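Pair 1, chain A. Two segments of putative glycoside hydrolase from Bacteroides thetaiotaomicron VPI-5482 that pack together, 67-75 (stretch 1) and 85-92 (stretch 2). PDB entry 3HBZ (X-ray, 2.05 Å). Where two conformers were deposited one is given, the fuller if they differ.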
# COMPACT_ATOMS: atom_id res chain seq x y z
N ASP A 67 6.27 -4.04 25.40
CA ASP A 67 6.05 -2.60 25.27
C ASP A 67 6.26 -2.21 23.81
O ASP A 67 7.38 -2.27 23.29
CB ASP A 67 7.04 -1.83 26.16
CG ASP A 67 6.73 -0.35 26.23
OD1 ASP A 67 5.86 0.12 25.46
OD2 ASP A 67 7.34 0.34 27.07
N PHE A 68 5.17 -1.83 23.14
CA PHE A 68 5.19 -1.52 21.72
C PHE A 68 5.24 0.01 21.43
O PHE A 68 4.99 0.47 20.32
CB PHE A 68 4.00 -2.18 21.03
CG PHE A 68 4.18 -3.66 20.85
CD1 PHE A 68 4.82 -4.15 19.73
CD2 PHE A 68 3.77 -4.56 21.83
CE1 PHE A 68 5.01 -5.52 19.57
CE2 PHE A 68 3.97 -5.93 21.68
CZ PHE A 68 4.58 -6.41 20.55
N HIS A 69 5.61 0.79 22.42
CA HIS A 69 6.02 2.15 22.15
C HIS A 69 7.09 2.21 21.03
O HIS A 69 7.06 3.12 20.20
CB HIS A 69 6.47 2.83 23.43
CG HIS A 69 5.33 3.34 24.24
ND1 HIS A 69 4.79 2.62 25.29
CD2 HIS A 69 4.58 4.46 24.12
CE1 HIS A 69 3.78 3.31 25.80
NE2 HIS A 69 3.63 4.42 25.11
N SER A 70 7.98 1.22 20.99
CA SER A 70 8.89 1.01 19.87
C SER A 70 8.66 -0.36 19.30
O SER A 70 8.24 -1.26 20.02
CB SER A 70 10.34 1.09 20.30
OG SER A 70 10.68 2.40 20.59
N PRO A 71 8.96 -0.54 18.01
CA PRO A 71 8.73 -1.86 17.41
C PRO A 71 9.58 -2.91 18.10
O PRO A 71 10.66 -2.59 18.57
CB PRO A 71 9.18 -1.68 15.96
CG PRO A 71 9.05 -0.21 15.69
CD PRO A 71 9.46 0.43 17.01
N GLN A 72 9.07 -4.13 18.15
CA GLN A 72 9.68 -5.22 18.88
C GLN A 72 9.96 -6.32 17.90
O GLN A 72 9.14 -6.57 17.01
CB GLN A 72 8.68 -5.73 19.93
CG GLN A 72 8.33 -4.73 20.99
CD GLN A 72 9.54 -4.36 21.82
OE1 GLN A 72 10.23 -5.22 22.33
NE2 GLN A 72 9.79 -3.08 21.93
N GLN A 73 11.11 -6.97 18.05
CA GLN A 73 11.52 -8.04 17.16
C GLN A 73 11.28 -9.43 17.76
O GLN A 73 11.48 -9.67 18.95
CB GLN A 73 13.02 -7.95 16.84
CG GLN A 73 13.42 -6.68 16.08
CD GLN A 73 14.80 -6.79 15.49
OE1 GLN A 73 15.47 -7.81 15.63
NE2 GLN A 73 15.23 -5.74 14.82
N TYR A 74 10.86 -10.35 16.90
CA TYR A 74 10.72 -11.75 17.21
C TYR A 74 11.49 -12.57 16.18
O TYR A 74 11.52 -12.22 15.01
CB TYR A 74 9.26 -12.20 17.10
CG TYR A 74 8.25 -11.55 18.05
CD1 TYR A 74 7.84 -10.24 17.87
CD2 TYR A 74 7.67 -12.26 19.09
CE1 TYR A 74 6.88 -9.65 18.71
CE2 TYR A 74 6.72 -11.69 19.94
CZ TYR A 74 6.32 -10.39 19.74
OH TYR A 74 5.40 -9.81 20.56
N THR A 75 12.04 -13.69 16.61
CA THR A 75 12.69 -14.63 15.70
C THR A 75 11.93 -15.96 15.65
O THR A 75 11.68 -16.57 16.67
CB THR A 75 14.17 -14.85 16.17
OG1 THR A 75 14.84 -13.62 16.05
CG2 THR A 75 14.91 -15.88 15.33
N LYS A 85 14.01 -16.55 10.85
CA LYS A 85 13.64 -15.29 10.23
C LYS A 85 13.29 -14.33 11.33
O LYS A 85 12.54 -14.69 12.23
CB LYS A 85 12.41 -15.47 9.31
CG LYS A 85 12.45 -14.55 8.11
CD LYS A 85 11.08 -14.16 7.51
CE LYS A 85 10.18 -15.32 7.20
NZ LYS A 85 9.15 -14.92 6.17
N LYS A 86 13.75 -13.10 11.22
CA LYS A 86 13.40 -12.07 12.17
C LYS A 86 12.26 -11.24 11.62
O LYS A 86 12.28 -10.83 10.47
CB LYS A 86 14.63 -11.15 12.41
CG LYS A 86 14.77 -10.65 13.81
CD LYS A 86 16.28 -10.35 14.17
CE LYS A 86 16.90 -9.26 13.29
NZ LYS A 86 18.36 -8.93 13.61
N TYR A 87 11.26 -11.01 12.46
CA TYR A 87 10.18 -10.10 12.14
C TYR A 87 10.25 -8.91 13.07
O TYR A 87 10.53 -9.10 14.26
CB TYR A 87 8.85 -10.79 12.37
CG TYR A 87 8.41 -11.77 11.31
CD1 TYR A 87 8.82 -13.09 11.34
CD2 TYR A 87 7.47 -11.41 10.35
CE1 TYR A 87 8.38 -13.99 10.40
CE2 TYR A 87 7.00 -12.31 9.41
CZ TYR A 87 7.43 -13.61 9.46
OH TYR A 87 7.01 -14.50 8.52
N THR A 88 10.00 -7.72 12.52
CA THR A 88 9.75 -6.51 13.26
C THR A 88 8.25 -6.28 13.38
O THR A 88 7.55 -6.11 12.39
CB THR A 88 10.39 -5.29 12.56
OG1 THR A 88 11.80 -5.50 12.44
CG2 THR A 88 10.13 -3.97 13.32
N VAL A 89 7.77 -6.22 14.61
CA VAL A 89 6.35 -6.09 14.87
C VAL A 89 6.10 -4.74 15.51
O VAL A 89 6.68 -4.42 16.56
CB VAL A 89 5.86 -7.21 15.76
CG1 VAL A 89 4.32 -7.03 16.12
CG2 VAL A 89 6.12 -8.60 15.07
N SER A 90 5.26 -3.95 14.84
CA SER A 90 4.96 -2.59 15.20
C SER A 90 3.47 -2.46 15.46
O SER A 90 2.64 -3.17 14.82
CB SER A 90 5.35 -1.65 14.05
OG SER A 90 6.73 -1.68 13.76
N VAL A 91 3.14 -1.58 16.38
CA VAL A 91 1.74 -1.23 16.68
C VAL A 91 1.51 0.24 16.33
O VAL A 91 2.27 1.10 16.76
CB VAL A 91 1.38 -1.48 18.17
CG1 VAL A 91 -0.03 -0.95 18.49
CG2 VAL A 91 1.45 -2.99 18.46
N ILE A 92 0.48 0.49 15.54
CA ILE A 92 0.07 1.84 15.14
C ILE A 92 -1.15 2.17 15.97
O ILE A 92 -2.18 1.51 15.85
CB ILE A 92 -0.33 1.88 13.64
CG1 ILE A 92 0.77 1.30 12.72
CG2 ILE A 92 -0.68 3.28 13.24
CD1 ILE A 92 2.01 2.08 12.78
O HOH W 1 5.50 -0.43 17.61

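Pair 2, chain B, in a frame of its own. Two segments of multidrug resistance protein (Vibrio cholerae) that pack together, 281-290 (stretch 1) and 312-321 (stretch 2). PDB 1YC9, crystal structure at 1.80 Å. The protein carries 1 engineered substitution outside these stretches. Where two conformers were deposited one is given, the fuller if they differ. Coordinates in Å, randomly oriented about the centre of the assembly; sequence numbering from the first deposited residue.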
# COMPACT_ATOMS: atom_id res chain seq x y z
N ALA B 281 -5.18 4.91 34.63
CA ALA B 281 -5.77 4.15 35.69
C ALA B 281 -4.89 3.01 36.18
O ALA B 281 -5.05 2.54 37.30
CB ALA B 281 -7.12 3.61 35.25
N GLN B 282 -3.94 2.61 35.36
CA GLN B 282 -2.98 1.58 35.74
C GLN B 282 -2.04 1.99 36.87
O GLN B 282 -1.45 1.15 37.51
CB GLN B 282 -2.18 1.10 34.51
CG GLN B 282 -3.00 0.20 33.61
CD GLN B 282 -2.27 -0.19 32.34
OE1 GLN B 282 -1.27 0.46 31.93
NE2 GLN B 282 -2.74 -1.26 31.73
N PHE B 283 -1.92 3.28 37.11
CA PHE B 283 -1.18 3.76 38.26
C PHE B 283 -1.91 3.60 39.60
O PHE B 283 -1.27 3.62 40.66
CB PHE B 283 -0.81 5.22 38.06
CG PHE B 283 0.28 5.46 37.02
CD1 PHE B 283 -0.05 5.66 35.70
CD2 PHE B 283 1.64 5.50 37.39
CE1 PHE B 283 0.92 5.90 34.74
CE2 PHE B 283 2.60 5.75 36.45
CZ PHE B 283 2.25 5.96 35.12
N TYR B 284 -3.22 3.37 39.55
CA TYR B 284 -4.06 3.28 40.71
C TYR B 284 -4.25 1.84 41.18
O TYR B 284 -3.93 0.91 40.44
CB TYR B 284 -5.42 3.92 40.40
CG TYR B 284 -5.30 5.42 40.28
CD1 TYR B 284 -4.77 5.99 39.14
CD2 TYR B 284 -5.72 6.27 41.33
CE1 TYR B 284 -4.64 7.36 39.02
CE2 TYR B 284 -5.59 7.66 41.22
CZ TYR B 284 -5.06 8.19 40.05
OH TYR B 284 -4.89 9.55 39.87
N PRO B 285 -4.66 1.68 42.44
CA PRO B 285 -4.80 0.34 42.99
C PRO B 285 -5.81 -0.50 42.22
O PRO B 285 -6.83 0.02 41.82
CB PRO B 285 -5.23 0.57 44.42
CG PRO B 285 -5.02 2.05 44.76
CD PRO B 285 -4.92 2.74 43.44
N ASP B 286 -5.48 -1.73 41.93
CA ASP B 286 -6.43 -2.66 41.36
C ASP B 286 -7.07 -3.54 42.42
O ASP B 286 -6.38 -4.23 43.14
CB ASP B 286 -5.68 -3.50 40.37
CG ASP B 286 -6.55 -3.96 39.29
OD1 ASP B 286 -6.15 -3.89 38.08
OD2 ASP B 286 -7.70 -4.38 39.62
N VAL B 287 -8.43 -3.53 42.53
CA VAL B 287 -9.10 -4.26 43.58
C VAL B 287 -9.93 -5.38 42.91
O VAL B 287 -10.64 -5.12 41.94
CB VAL B 287 -10.03 -3.40 44.43
CG1 VAL B 287 -10.66 -4.24 45.55
CG2 VAL B 287 -9.29 -2.21 45.01
N THR B 288 -9.71 -6.61 43.37
CA THR B 288 -10.31 -7.79 42.74
C THR B 288 -11.03 -8.54 43.85
O THR B 288 -10.92 -8.20 45.06
CB THR B 288 -9.25 -8.64 42.05
OG1 THR B 288 -8.19 -8.85 42.98
CG2 THR B 288 -8.61 -7.91 40.87
N LEU B 289 -11.91 -9.45 43.45
CA LEU B 289 -12.58 -10.30 44.37
C LEU B 289 -12.44 -11.72 43.80
O LEU B 289 -12.58 -11.93 42.57
CB LEU B 289 -14.04 -9.93 44.45
CG LEU B 289 -14.93 -10.71 45.40
CD1 LEU B 289 -14.71 -10.42 46.85
CD2 LEU B 289 -16.39 -10.25 45.04
N SER B 290 -12.09 -12.66 44.68
CA SER B 290 -11.95 -14.08 44.30
C SER B 290 -12.70 -14.91 45.30
O SER B 290 -12.85 -14.55 46.48
CB SER B 290 -10.44 -14.53 44.35
OG SER B 290 -9.81 -13.86 43.29
N ALA B 312 -13.41 -20.18 50.15
CA ALA B 312 -12.93 -18.86 50.50
C ALA B 312 -13.53 -17.75 49.69
O ALA B 312 -13.93 -17.93 48.56
CB ALA B 312 -11.38 -18.85 50.38
N ILE B 313 -13.58 -16.54 50.27
CA ILE B 313 -13.93 -15.39 49.54
C ILE B 313 -13.12 -14.22 50.08
O ILE B 313 -13.00 -14.07 51.29
CB ILE B 313 -15.46 -15.02 49.70
CG1 ILE B 313 -15.76 -13.82 48.87
CG2 ILE B 313 -15.86 -14.98 51.10
CD1 ILE B 313 -17.19 -13.71 48.49
N GLY B 314 -12.74 -13.35 49.20
CA GLY B 314 -12.22 -12.05 49.63
C GLY B 314 -11.64 -11.15 48.59
O GLY B 314 -11.28 -11.56 47.48
N PRO B 315 -11.60 -9.88 48.93
CA PRO B 315 -11.01 -8.88 48.06
C PRO B 315 -9.46 -8.92 48.20
O PRO B 315 -8.96 -9.34 49.26
CB PRO B 315 -11.60 -7.59 48.59
CG PRO B 315 -11.76 -7.83 50.00
CD PRO B 315 -12.15 -9.27 50.16
N ALA B 316 -8.77 -8.57 47.12
CA ALA B 316 -7.30 -8.35 47.14
C ALA B 316 -7.08 -6.98 46.50
O ALA B 316 -7.86 -6.53 45.66
CB ALA B 316 -6.58 -9.42 46.40
N ILE B 317 -6.00 -6.28 46.86
CA ILE B 317 -5.72 -5.01 46.19
C ILE B 317 -4.23 -5.09 45.82
O ILE B 317 -3.48 -5.72 46.53
CB ILE B 317 -6.07 -3.84 47.13
CG1 ILE B 317 -5.69 -2.50 46.52
CG2 ILE B 317 -5.33 -3.94 48.47
CD1 ILE B 317 -6.39 -1.34 47.14
N TYR B 318 -3.88 -4.60 44.66
CA TYR B 318 -2.49 -4.47 44.22
C TYR B 318 -2.29 -3.03 43.79
O TYR B 318 -3.08 -2.48 43.02
CB TYR B 318 -2.18 -5.44 43.08
CG TYR B 318 -0.67 -5.39 42.75
CD1 TYR B 318 0.27 -5.94 43.63
CD2 TYR B 318 -0.21 -4.69 41.65
CE1 TYR B 318 1.63 -5.85 43.38
CE2 TYR B 318 1.16 -4.57 41.40
CZ TYR B 318 2.06 -5.16 42.26
OH TYR B 318 3.42 -5.05 42.00
N LEU B 319 -1.22 -2.39 44.24
CA LEU B 319 -0.91 -1.05 43.87
C LEU B 319 0.60 -1.09 43.43
O LEU B 319 1.44 -1.34 44.26
CB LEU B 319 -1.03 -0.12 45.03
CG LEU B 319 -0.52 1.29 44.84
CD1 LEU B 319 -1.14 1.98 43.66
CD2 LEU B 319 -0.59 2.17 46.09
N PRO B 320 0.90 -0.85 42.18
CA PRO B 320 2.28 -0.79 41.72
C PRO B 320 2.92 0.40 42.40
O PRO B 320 2.29 1.42 42.52
CB PRO B 320 2.15 -0.49 40.22
CG PRO B 320 0.67 -0.67 39.87
CD PRO B 320 -0.06 -0.59 41.09
N LEU B 321 4.17 0.30 42.85
CA LEU B 321 4.82 1.44 43.54
C LEU B 321 5.99 1.94 42.71
O LEU B 321 6.29 3.12 42.70
CB LEU B 321 5.27 1.06 44.95
CG LEU B 321 4.22 0.75 45.98
CD1 LEU B 321 4.87 0.21 47.24
CD2 LEU B 321 3.37 1.98 46.21
O HOH W 2 1.41 3.53 40.86

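Both pairs consist of a loop that runs into a strand, which packs antiparallel against a second strand. The strand axes approach to 4.7 Å at 154° in pair 1 and to 4.6 Å at 157° in pair 2, and 14 central residues superpose on N, CA and C with an RMSD of 0.6 Å. The buried areas, 629 and 624 Å², are nearly equal.

The register is carried by the backbone. In pair 1, A:Gln72 N donates to A:Val89 O (2.9 Å) and A:Val89 N to A:Gln72 O (2.8 Å); the matching positions in pair 2 repeat this, with B:Asp286 N to B:Tyr318 O at 2.7 Å and B:Tyr318 N to B:Asp286 O at 2.9 Å. One repeat further on, A:Tyr74 and A:Tyr87 form the same reciprocal pair as B:Thr288 and B:Ala316. Because these bonds need only main-chain groups, dissimilar side chains can occupy equivalent sites.

A proline precedes the first bonded pair in both: A:Pro71 and B:Pro285 coincide within 0.4 Å at CA, and both rings are C-gamma exo. Each also brings its CA close to the carbonyl that accepts the first bond, A:Pro71 CA to A:Val89 O at 3.4 Å and B:Pro285 CA to B:Tyr318 O at 3.3 Å. A:Pro71 CB meets A:Thr88 CG2 at 3.6 Å, and at the matching position B:Pro285 CB meets B:Ile317 CD1 at 3.5 Å.

On the face that carries A:Gln73 and A:Thr88, matched by B:Val287 and B:Ile317, the side chains differ in character. A:Gln73 extends its side chain (chi2 t) until OE1 lies 3.0 Å from A:Lys86 CD, a contact with the aliphatic part of the lysine. Its counterpart B:Val287 is short and branched, and places CG2 3.7 Å from B:Ile317 CD1, so the isoleucine touches both valine and proline.

On the opposite face, with A:Tyr74 and A:Val89, pair 1 packs A:Tyr74 CD1 on A:Val89 CG2 (3.7 Å). Pair 2 has B:Thr288 and B:Tyr318 there; B:Thr288 instead approaches its cross-strand neighbour, OG1 to B:Ala316 CB at 3.8 Å.

The loops coincide next to the strand, but pair 1 has one residue, A:Phe68, without a counterpart. It fills the space beside the strand: A:Phe68 CE1 lies 3.8 Å from A:Val89 CG1 and A:Phe68 CG 3.7 Å from A:Val91 CG2. In pair 2 a type I turn, B:Ala281 to B:Tyr284, leads into the strand, and B:Leu319 reaches back, CD1 to B:Phe283 O at 3.4 Å. A water bridges the stretches in each pair: in pair 1 it donates to A:Phe68 O and accepts from A:Val91 N; in pair 2 it donates to both B:Phe283 O and B:Pro320 O. B:Pro320, which matches A:Val91, has no amide hydrogen to give a water.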